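Local structure of papain-like cysteine protease (Porcine reproductive and respiratory syndrome virus, 3MTV) at residues A[11-16]-A[20-25]; A[156-161]-A[192-197]; A[6-11]-A[40-45]. The protein is the nsp1-beta part of the viral polyprotein, a papain-like cysteine protease and metal-dependent nuclease that probably also blocks export of host mRNA from the nucleus. All coordinates share one frame; numbering follows the deposited sequence.

Two of these contacts build the N-terminal part of the chain, and the third lies in the protease domain. Interactions 1 and 3 have centres about 8 Å apart and share V11 on strand 10-15. Interaction 1 is the hairpin of strands 10-15 and 18-23; interaction 3 sets the preceding turn against helix 39-48. They touch directly, with W21 CD1 3.5 Å from L45 CD2. Interaction 2, on the opposite side of the chain's centre, has its centre about 28 Å from that of interaction 1 and about 31 Å from that of interaction 3. It alone includes a probable catalytic residue, H159, and its R158 side chain is about 7 Å from that of C90, the likely nucleophile.

Interaction 1: residues A[11-16]-A[20-25]; sequences VMYVAG and SWAPRG
V11, Y13, S20 and A22 meet on one face of an antiparallel beta hairpin, while M12 and W21 share the other. Two hydrogen-bonded pairs, V11 with A22 and Y13 with S20, enclose the non-hydrogen-bonded pair M12-W21, whose CA atoms are 4.1 Å apart. On the first face the Y13 ring lies along strand 20-23: S20 OG sits over one ring face, 4.3 Å from Y13 CG, and Y13 CE1 comes to 4.1 Å from A22 CB. V11 CG2 reaches the same ring at its edge, in plane, and rests 3.4 Å from A22 O. With Y13 CG anti to its carbonyl carbon (chi1 -58°), the ring swings over the neighbouring strand, and its hydroxyl bonds H52 of the second subunit. M12 and W21 part beyond CB. M12 sets CG anti to the backbone N (chi1 157°), 3.4 Å from S20 O, before a bend at chi3 leads its end away; the W21 indole likewise leaves its partner. R24 continues past the strand to a salt bridge with D5. Strand 3-7 flanks 10-15, L45 of helix 39-48 packs on M12 and W21, and Y13 of the second subunit meets the face of Y13 and A22.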
loop_
_atom_site.group_PDB
_atom_site.type_symbol
_atom_site.label_atom_id
_atom_site.label_comp_id
_atom_site.label_asym_id
_atom_site.label_seq_id
_atom_site.Cartn_x
_atom_site.Cartn_y
_atom_site.Cartn_z
ATOM N N VAL A 11 -1.986 -6.103 5.060
ATOM C CA VAL A 11 -3.306 -5.594 4.833
ATOM C C VAL A 11 -3.545 -5.571 3.363
ATOM O O VAL A 11 -2.613 -5.687 2.632
ATOM C CB VAL A 11 -3.397 -4.111 5.259
ATOM C CG1 VAL A 11 -3.330 -3.981 6.722
ATOM C CG2 VAL A 11 -2.321 -3.250 4.596
ATOM N N MET A 12 -4.750 -5.313 2.875
ATOM C CA MET A 12 -4.863 -5.526 1.463
ATOM C C MET A 12 -5.721 -4.512 0.887
ATOM O O MET A 12 -6.695 -4.190 1.518
ATOM C CB MET A 12 -5.566 -6.847 1.224
ATOM C CG MET A 12 -6.212 -6.903 -0.121
ATOM S SD MET A 12 -6.864 -8.516 -0.629
ATOM C CE MET A 12 -8.316 -8.753 0.364
ATOM N N TYR A 13 -5.384 -3.989 -0.291
ATOM C CA TYR A 13 -6.140 -2.877 -0.790
ATOM C C TYR A 13 -6.897 -3.442 -1.919
ATOM O O TYR A 13 -6.365 -4.301 -2.583
ATOM C CB TYR A 13 -5.269 -1.795 -1.382
ATOM C CG TYR A 13 -4.186 -1.131 -0.546
ATOM C CD1 TYR A 13 -3.747 -1.661 0.638
ATOM C CD2 TYR A 13 -3.569 0.049 -0.993
ATOM C CE1 TYR A 13 -2.690 -1.039 1.367
ATOM C CE2 TYR A 13 -2.524 0.684 -0.246
ATOM C CZ TYR A 13 -2.102 0.133 0.918
ATOM O OH TYR A 13 -1.124 0.726 1.637
ATOM N N VAL A 14 -8.104 -2.909 -2.182
ATOM C CA VAL A 14 -8.994 -3.359 -3.255
ATOM C C VAL A 14 -9.825 -2.319 -3.978
ATOM O O VAL A 14 -10.400 -1.454 -3.298
ATOM C CB VAL A 14 -10.071 -4.082 -2.635
ATOM C CG1 VAL A 14 -10.901 -4.629 -3.704
ATOM C CG2 VAL A 14 -9.558 -5.198 -1.686
ATOM N N ALA A 15 -9.990 -2.446 -5.300
ATOM C CA ALA A 15 -10.447 -1.338 -6.140
ATOM C C ALA A 15 -10.395 -1.773 -7.579
ATOM O O ALA A 15 -9.331 -2.042 -8.065
ATOM C CB ALA A 15 -9.494 -0.163 -5.947
ATOM N N GLY A 16 -11.502 -1.838 -8.300
ATOM C CA GLY A 16 -11.468 -2.520 -9.605
ATOM C C GLY A 16 -11.672 -4.006 -9.258
ATOM O O GLY A 16 -12.219 -4.440 -8.182
ATOM N N SER A 20 -4.014 -5.482 -3.904
ATOM C CA SER A 20 -2.618 -5.281 -3.571
ATOM C C SER A 20 -2.413 -5.691 -2.138
ATOM O O SER A 20 -3.290 -5.627 -1.359
ATOM C CB SER A 20 -2.228 -3.800 -3.700
ATOM O OG SER A 20 -1.247 -3.426 -2.696
ATOM N N TRP A 21 -1.234 -6.046 -1.713
ATOM C CA TRP A 21 -1.157 -6.060 -0.274
ATOM C C TRP A 21 0.052 -5.291 0.208
ATOM O O TRP A 21 0.887 -5.018 -0.562
ATOM C CB TRP A 21 -1.063 -7.480 0.221
ATOM C CG TRP A 21 0.259 -8.225 -0.059
ATOM C CD1 TRP A 21 0.614 -8.831 -1.244
ATOM C CD2 TRP A 21 1.363 -8.454 0.829
ATOM N NE1 TRP A 21 1.862 -9.434 -1.142
ATOM C CE2 TRP A 21 2.331 -9.249 0.118
ATOM C CE3 TRP A 21 1.633 -8.087 2.141
ATOM C CZ2 TRP A 21 3.547 -9.654 0.656
ATOM C CZ3 TRP A 21 2.859 -8.540 2.737
ATOM C CH2 TRP A 21 3.802 -9.293 1.964
ATOM N N ALA A 22 0.186 -5.073 1.506
ATOM C CA ALA A 22 1.277 -4.292 2.034
ATOM C C ALA A 22 1.436 -4.657 3.484
ATOM O O ALA A 22 0.487 -5.170 4.069
ATOM C CB ALA A 22 0.941 -2.851 1.883
ATOM N N PRO A 23 2.608 -4.368 4.098
ATOM C CA PRO A 23 2.726 -4.729 5.526
ATOM C C PRO A 23 1.879 -3.782 6.399
ATOM O O PRO A 23 1.443 -2.766 5.848
ATOM C CB PRO A 23 4.237 -4.669 5.824
ATOM C CG PRO A 23 4.875 -4.681 4.545
ATOM C CD PRO A 23 3.907 -4.034 3.521
ATOM N N ARG A 24 1.620 -4.131 7.673
ATOM C CA ARG A 24 0.482 -3.615 8.432
ATOM C C ARG A 24 1.073 -2.297 8.801
ATOM O O ARG A 24 0.580 -1.199 8.388
ATOM C CB ARG A 24 0.163 -4.500 9.666
ATOM C CG ARG A 24 -0.832 -4.002 10.769
ATOM C CD ARG A 24 -1.063 -5.185 11.828
ATOM N NE ARG A 24 -1.415 -4.749 13.214
ATOM C CZ ARG A 24 -2.585 -4.955 13.916
ATOM N NH1 ARG A 24 -3.693 -5.659 13.421
ATOM N NH2 ARG A 24 -2.641 -4.437 15.185
ATOM N N GLY A 25 2.206 -2.423 9.456
ATOM C CA GLY A 25 2.696 -1.332 10.251
ATOM C C GLY A 25 2.671 -1.691 11.724
ATOM O O GLY A 25 2.609 -2.880 12.089
#

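Interaction 2: residues A[156-161]-A[192-197]; sequences WIRHLK and KIFRFG
The two backbones keep their distance, R158 CA lying 9.9 Å from F196 CA, so one long side chain makes the contact. In the papain-like protease domain, strand 158-162 and the short, weakly bonded strand about 192-193 are the outermost strands of an antiparallel sheet, and the chain after 193 comes back toward the active-site end. R158 spans the gap: its CG is anti to the carbonyl carbon (chi1 -79°) and the chain is extended from CG to NE, carrying NH1 to 4.2 Å from F194 CZ. The guanidinium approaches that ring obliquely. The F194 edge stands over the F196 face, with F194 CE2 3.5 Å above the plane and offset toward the rim. F194 also packs on L175 and I177 of strand 171-181, F196 on L126 and Q127 of helix 124-131. The neighbouring H159, probably catalytic, touches C90, while R158 pairs through its backbone with W201 and G203, consistent with the C-terminal tail remaining in the substrate cleft after self-cleavage. At 3.9 Å, R158 NH1 is too far from F196 O for a direct bond, and the hydroxyl of Y202 joins them, hydrogen-bonded to both atoms.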
loop_
_atom_site.group_PDB
_atom_site.type_symbol
_atom_site.label_atom_id
_atom_site.label_comp_id
_atom_site.label_asym_id
_atom_site.label_seq_id
_atom_site.Cartn_x
_atom_site.Cartn_y
_atom_site.Cartn_z
ATOM N N TRP A 156 11.346 -4.034 -9.053
ATOM C CA TRP A 156 12.537 -4.814 -9.299
ATOM C C TRP A 156 12.410 -6.173 -9.990
ATOM O O TRP A 156 13.406 -6.901 -10.052
ATOM C CB TRP A 156 13.282 -5.124 -8.013
ATOM C CG TRP A 156 12.649 -6.075 -7.176
ATOM C CD1 TRP A 156 12.938 -7.419 -7.038
ATOM C CD2 TRP A 156 11.592 -5.813 -6.285
ATOM N NE1 TRP A 156 12.111 -8.002 -6.101
ATOM C CE2 TRP A 156 11.265 -7.035 -5.637
ATOM C CE3 TRP A 156 10.867 -4.665 -5.968
ATOM C CZ2 TRP A 156 10.282 -7.111 -4.690
ATOM C CZ3 TRP A 156 9.868 -4.767 -5.018
ATOM C CH2 TRP A 156 9.588 -5.965 -4.393
ATOM N N ILE A 157 11.221 -6.533 -10.462
ATOM C CA ILE A 157 11.009 -7.847 -10.988
ATOM C C ILE A 157 10.816 -7.687 -12.431
ATOM O O ILE A 157 9.751 -7.193 -12.891
ATOM C CB ILE A 157 9.811 -8.501 -10.382
ATOM C CG1 ILE A 157 10.155 -9.003 -9.021
ATOM C CG2 ILE A 157 9.339 -9.667 -11.162
ATOM C CD1 ILE A 157 9.136 -8.587 -8.043
ATOM N N ARG A 158 11.844 -8.153 -13.129
ATOM C CA ARG A 158 11.926 -8.143 -14.586
ATOM C C ARG A 158 12.053 -9.491 -15.232
ATOM O O ARG A 158 12.362 -10.553 -14.599
ATOM C CB ARG A 158 13.033 -7.253 -15.077
ATOM C CG ARG A 158 12.561 -5.906 -15.015
ATOM C CD ARG A 158 13.758 -4.946 -15.216
ATOM N NE ARG A 158 13.380 -3.510 -15.306
ATOM C CZ ARG A 158 14.145 -2.474 -15.734
ATOM N NH1 ARG A 158 15.413 -2.569 -16.130
ATOM N NH2 ARG A 158 13.627 -1.281 -15.758
ATOM N N HIS A 159 11.830 -9.376 -16.527
ATOM C CA HIS A 159 11.752 -10.516 -17.332
ATOM C C HIS A 159 12.005 -10.164 -18.792
ATOM O O HIS A 159 11.689 -9.089 -19.272
ATOM C CB HIS A 159 10.427 -11.135 -17.106
ATOM C CG HIS A 159 10.290 -12.475 -17.719
ATOM N ND1 HIS A 159 9.596 -12.676 -18.887
ATOM C CD2 HIS A 159 10.723 -13.686 -17.306
ATOM C CE1 HIS A 159 9.645 -13.965 -19.190
ATOM N NE2 HIS A 159 10.306 -14.596 -18.237
ATOM N N LEU A 160 12.602 -11.057 -19.541
ATOM C CA LEU A 160 12.455 -10.771 -20.929
ATOM C C LEU A 160 12.008 -12.007 -21.751
ATOM O O LEU A 160 11.987 -13.143 -21.266
ATOM C CB LEU A 160 13.698 -10.099 -21.438
ATOM C CG LEU A 160 14.734 -11.135 -21.004
ATOM C CD1 LEU A 160 14.842 -12.142 -22.125
ATOM C CD2 LEU A 160 16.101 -10.583 -20.770
ATOM N N LYS A 161 11.619 -11.752 -22.988
ATOM C CA LYS A 161 10.964 -12.741 -23.782
ATOM C C LYS A 161 11.070 -12.134 -25.149
ATOM O O LYS A 161 11.353 -10.917 -25.266
ATOM C CB LYS A 161 9.510 -12.889 -23.332
ATOM C CG LYS A 161 8.514 -11.861 -23.903
ATOM C CD LYS A 161 7.030 -12.187 -23.492
ATOM C CE LYS A 161 5.914 -11.550 -24.434
ATOM N NZ LYS A 161 6.225 -10.303 -25.261
ATOM N N LYS A 192 21.471 3.559 -28.059
ATOM C CA LYS A 192 22.181 3.449 -26.806
ATOM C C LYS A 192 22.324 2.083 -26.117
ATOM O O LYS A 192 21.498 1.202 -26.153
ATOM C CB LYS A 192 21.621 4.462 -25.838
ATOM C CG LYS A 192 22.675 5.088 -24.979
ATOM C CD LYS A 192 22.100 6.408 -24.492
ATOM C CE LYS A 192 21.162 7.091 -25.538
ATOM N NZ LYS A 192 21.940 7.901 -26.553
ATOM N N ILE A 193 23.430 1.959 -25.454
ATOM C CA ILE A 193 23.788 0.832 -24.628
ATOM C C ILE A 193 22.770 0.793 -23.513
ATOM O O ILE A 193 22.505 1.790 -22.829
ATOM C CB ILE A 193 25.205 1.169 -24.080
ATOM C CG1 ILE A 193 25.826 2.438 -24.865
ATOM C CG2 ILE A 193 26.131 0.084 -24.347
ATOM C CD1 ILE A 193 25.587 4.150 -24.498
ATOM N N PHE A 194 22.115 -0.327 -23.400
ATOM C CA PHE A 194 21.226 -0.665 -22.276
ATOM C C PHE A 194 21.953 -1.044 -20.942
ATOM O O PHE A 194 22.834 -1.947 -20.845
ATOM C CB PHE A 194 20.316 -1.819 -22.713
ATOM C CG PHE A 194 19.241 -2.202 -21.710
ATOM C CD1 PHE A 194 18.241 -1.341 -21.373
ATOM C CD2 PHE A 194 19.235 -3.475 -21.128
ATOM C CE1 PHE A 194 17.297 -1.705 -20.476
ATOM C CE2 PHE A 194 18.362 -3.799 -20.219
ATOM C CZ PHE A 194 17.384 -2.888 -19.874
ATOM N N ARG A 195 21.543 -0.306 -19.937
ATOM C CA ARG A 195 22.051 -0.358 -18.608
ATOM C C ARG A 195 20.884 -0.964 -17.858
ATOM O O ARG A 195 19.887 -0.272 -17.577
ATOM C CB ARG A 195 22.337 1.062 -18.083
ATOM C CG ARG A 195 23.649 1.776 -18.683
ATOM C CD ARG A 195 24.167 3.043 -17.826
ATOM N NE ARG A 195 23.315 3.586 -16.711
ATOM C CZ ARG A 195 22.347 4.544 -16.804
ATOM N NH1 ARG A 195 22.038 5.098 -17.991
ATOM N NH2 ARG A 195 21.645 4.958 -15.706
ATOM N N PHE A 196 21.025 -2.270 -17.603
ATOM C CA PHE A 196 20.177 -3.163 -16.829
ATOM C C PHE A 196 19.596 -2.764 -15.490
ATOM O O PHE A 196 18.948 -3.597 -14.862
ATOM C CB PHE A 196 21.021 -4.416 -16.578
ATOM C CG PHE A 196 21.209 -5.196 -17.825
ATOM C CD1 PHE A 196 20.221 -6.120 -18.243
ATOM C CD2 PHE A 196 22.289 -4.972 -18.655
ATOM C CE1 PHE A 196 20.274 -6.805 -19.436
ATOM C CE2 PHE A 196 22.407 -5.711 -19.922
ATOM C CZ PHE A 196 21.377 -6.590 -20.276
ATOM N N GLY A 197 19.809 -1.510 -15.087
ATOM C CA GLY A 197 19.478 -0.965 -13.784
ATOM C C GLY A 197 20.199 -1.630 -12.610
ATOM O O GLY A 197 20.652 -2.807 -12.708
#

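Interaction 3: residues A[6-11]-A[40-45]; sequences IGRGAV and LVANRL
R8 reaches from the turn across to N43 on helix 39-48, and beneath it I6 packs against A42. The polar link is modest: R8 NH1 gives a weak hydrogen bond to N43 OD1 at 3.3 Å. The two side chains cross at about a right angle with the guanidinium and amide planes 42° apart, so the groups do not pair flat. The other terminal nitrogen, R8 NH2, faces two donors rather than an acceptor, N43 ND2 and N43 N, the latter at the guanidinium edge, in its plane. A42 lies under the same arm, its CB 3.9 Å from R8 NH2 and 4.1 Å from I6 CB, so a single methyl group touches both the charged and the apolar residue.

Around this first shell, both side chains have a second hold. N43 ND2 donates to K39 O, one turn back on the helix, which fixes the amide so that OD1 is presented to the arginine. R8 NE returns to I6 O in a weak bond of 3.1 Å; the bend at chi2 (-114°) folds the arginine back over its own strand toward the helix. I6 sits at the weakly bonded end of strand 3-7, where it also meets M12 and V34, and H46 carries the helix surface on to R8 and A10. The backbone of R8 and G9 forms the centre of a type I' turn, closed by A10 N to G7 O at 2.9 Å. Such a turn is typical of a tight two-residue beta hairpin, here joining strands 3-7 and 10-15, with helix 39-48 packed beside it.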
loop_
_atom_site.group_PDB
_atom_site.type_symbol
_atom_site.label_atom_id
_atom_site.label_comp_id
_atom_site.label_asym_id
_atom_site.label_seq_id
_atom_site.Cartn_x
_atom_site.Cartn_y
_atom_site.Cartn_z
ATOM N N ILE A 6 -5.720 -8.468 7.149
ATOM C CA ILE A 6 -5.905 -9.790 6.589
ATOM C C ILE A 6 -5.019 -10.768 7.260
ATOM O O ILE A 6 -4.848 -11.906 6.787
ATOM C CB ILE A 6 -5.520 -9.852 5.131
ATOM C CG1 ILE A 6 -3.995 -9.562 5.002
ATOM C CG2 ILE A 6 -6.343 -8.911 4.286
ATOM C CD1 ILE A 6 -3.526 -9.649 3.478
ATOM N N GLY A 7 -4.446 -10.323 8.346
ATOM C CA GLY A 7 -3.711 -11.190 9.209
ATOM C C GLY A 7 -2.238 -11.183 8.918
ATOM O O GLY A 7 -1.794 -10.529 7.993
ATOM N N ARG A 8 -1.518 -11.890 9.777
ATOM C CA ARG A 8 -0.095 -12.182 9.677
ATOM C C ARG A 8 0.659 -10.984 9.119
ATOM O O ARG A 8 1.518 -11.113 8.235
ATOM C CB ARG A 8 0.168 -13.512 8.927
ATOM C CG ARG A 8 -0.398 -13.469 7.532
ATOM C CD ARG A 8 -1.589 -14.463 7.282
ATOM N NE ARG A 8 -2.510 -13.924 6.226
ATOM C CZ ARG A 8 -2.996 -14.641 5.199
ATOM N NH1 ARG A 8 -2.649 -15.938 5.105
ATOM N NH2 ARG A 8 -3.780 -14.071 4.257
ATOM N N GLY A 9 0.324 -9.795 9.626
ATOM C CA GLY A 9 1.227 -8.686 9.407
ATOM C C GLY A 9 0.932 -7.890 8.146
ATOM O O GLY A 9 1.488 -6.875 7.959
ATOM N N ALA A 10 -0.009 -8.289 7.325
ATOM C CA ALA A 10 -0.382 -7.501 6.165
ATOM C C ALA A 10 -1.768 -6.841 6.160
ATOM O O ALA A 10 -2.669 -7.107 7.056
ATOM C CB ALA A 10 -0.375 -8.415 5.012
ATOM N N VAL A 11 -1.986 -6.103 5.060
ATOM C CA VAL A 11 -3.306 -5.594 4.833
ATOM C C VAL A 11 -3.545 -5.571 3.363
ATOM O O VAL A 11 -2.613 -5.687 2.632
ATOM C CB VAL A 11 -3.397 -4.111 5.259
ATOM C CG1 VAL A 11 -3.330 -3.981 6.722
ATOM C CG2 VAL A 11 -2.321 -3.250 4.596
ATOM N N LEU A 40 -10.307 -15.396 0.686
ATOM C CA LEU A 40 -9.698 -16.334 -0.197
ATOM C C LEU A 40 -8.602 -15.635 -0.888
ATOM O O LEU A 40 -7.436 -15.804 -0.581
ATOM C CB LEU A 40 -10.689 -16.772 -1.253
ATOM C CG LEU A 40 -10.031 -18.087 -1.769
ATOM C CD1 LEU A 40 -9.552 -19.149 -0.592
ATOM C CD2 LEU A 40 -10.825 -18.707 -2.957
ATOM N N VAL A 41 -9.024 -14.870 -1.870
ATOM C CA VAL A 41 -8.258 -13.742 -2.313
ATOM C C VAL A 41 -7.178 -13.153 -1.383
ATOM O O VAL A 41 -6.139 -12.849 -1.848
ATOM C CB VAL A 41 -9.175 -12.672 -2.695
ATOM C CG1 VAL A 41 -8.453 -11.783 -3.584
ATOM C CG2 VAL A 41 -10.348 -13.326 -3.416
ATOM N N ALA A 42 -7.397 -13.004 -0.093
ATOM C CA ALA A 42 -6.278 -12.599 0.768
ATOM C C ALA A 42 -5.213 -13.599 0.690
ATOM O O ALA A 42 -4.228 -13.398 0.001
ATOM C CB ALA A 42 -6.661 -12.488 2.175
ATOM N N ASN A 43 -5.409 -14.676 1.425
ATOM C CA ASN A 43 -4.550 -15.838 1.299
ATOM C C ASN A 43 -3.856 -16.059 -0.031
ATOM O O ASN A 43 -2.619 -16.320 -0.047
ATOM C CB ASN A 43 -5.320 -17.050 1.695
ATOM C CG ASN A 43 -5.472 -17.113 3.174
ATOM O OD1 ASN A 43 -4.841 -17.994 3.817
ATOM N ND2 ASN A 43 -6.242 -16.111 3.770
ATOM N N ARG A 44 -4.628 -15.935 -1.117
ATOM C CA ARG A 44 -4.064 -16.170 -2.438
ATOM C C ARG A 44 -2.918 -15.194 -2.651
ATOM O O ARG A 44 -1.744 -15.572 -2.481
ATOM C CB ARG A 44 -5.088 -16.084 -3.580
ATOM C CG ARG A 44 -5.555 -17.465 -3.934
ATOM C CD ARG A 44 -6.805 -17.591 -4.811
ATOM N NE ARG A 44 -7.220 -18.995 -4.630
ATOM C CZ ARG A 44 -8.218 -19.647 -5.247
ATOM N NH1 ARG A 44 -9.031 -19.054 -6.180
ATOM N NH2 ARG A 44 -8.363 -20.946 -4.925
ATOM N N LEU A 45 -3.289 -13.967 -3.024
ATOM C CA LEU A 45 -2.495 -12.735 -2.852
ATOM C C LEU A 45 -1.345 -12.723 -1.915
ATOM O O LEU A 45 -0.260 -12.541 -2.305
ATOM C CB LEU A 45 -3.329 -11.616 -2.301
ATOM C CG LEU A 45 -3.008 -10.338 -3.079
ATOM C CD1 LEU A 45 -3.238 -9.177 -2.250
ATOM C CD2 LEU A 45 -1.594 -10.344 -3.501
#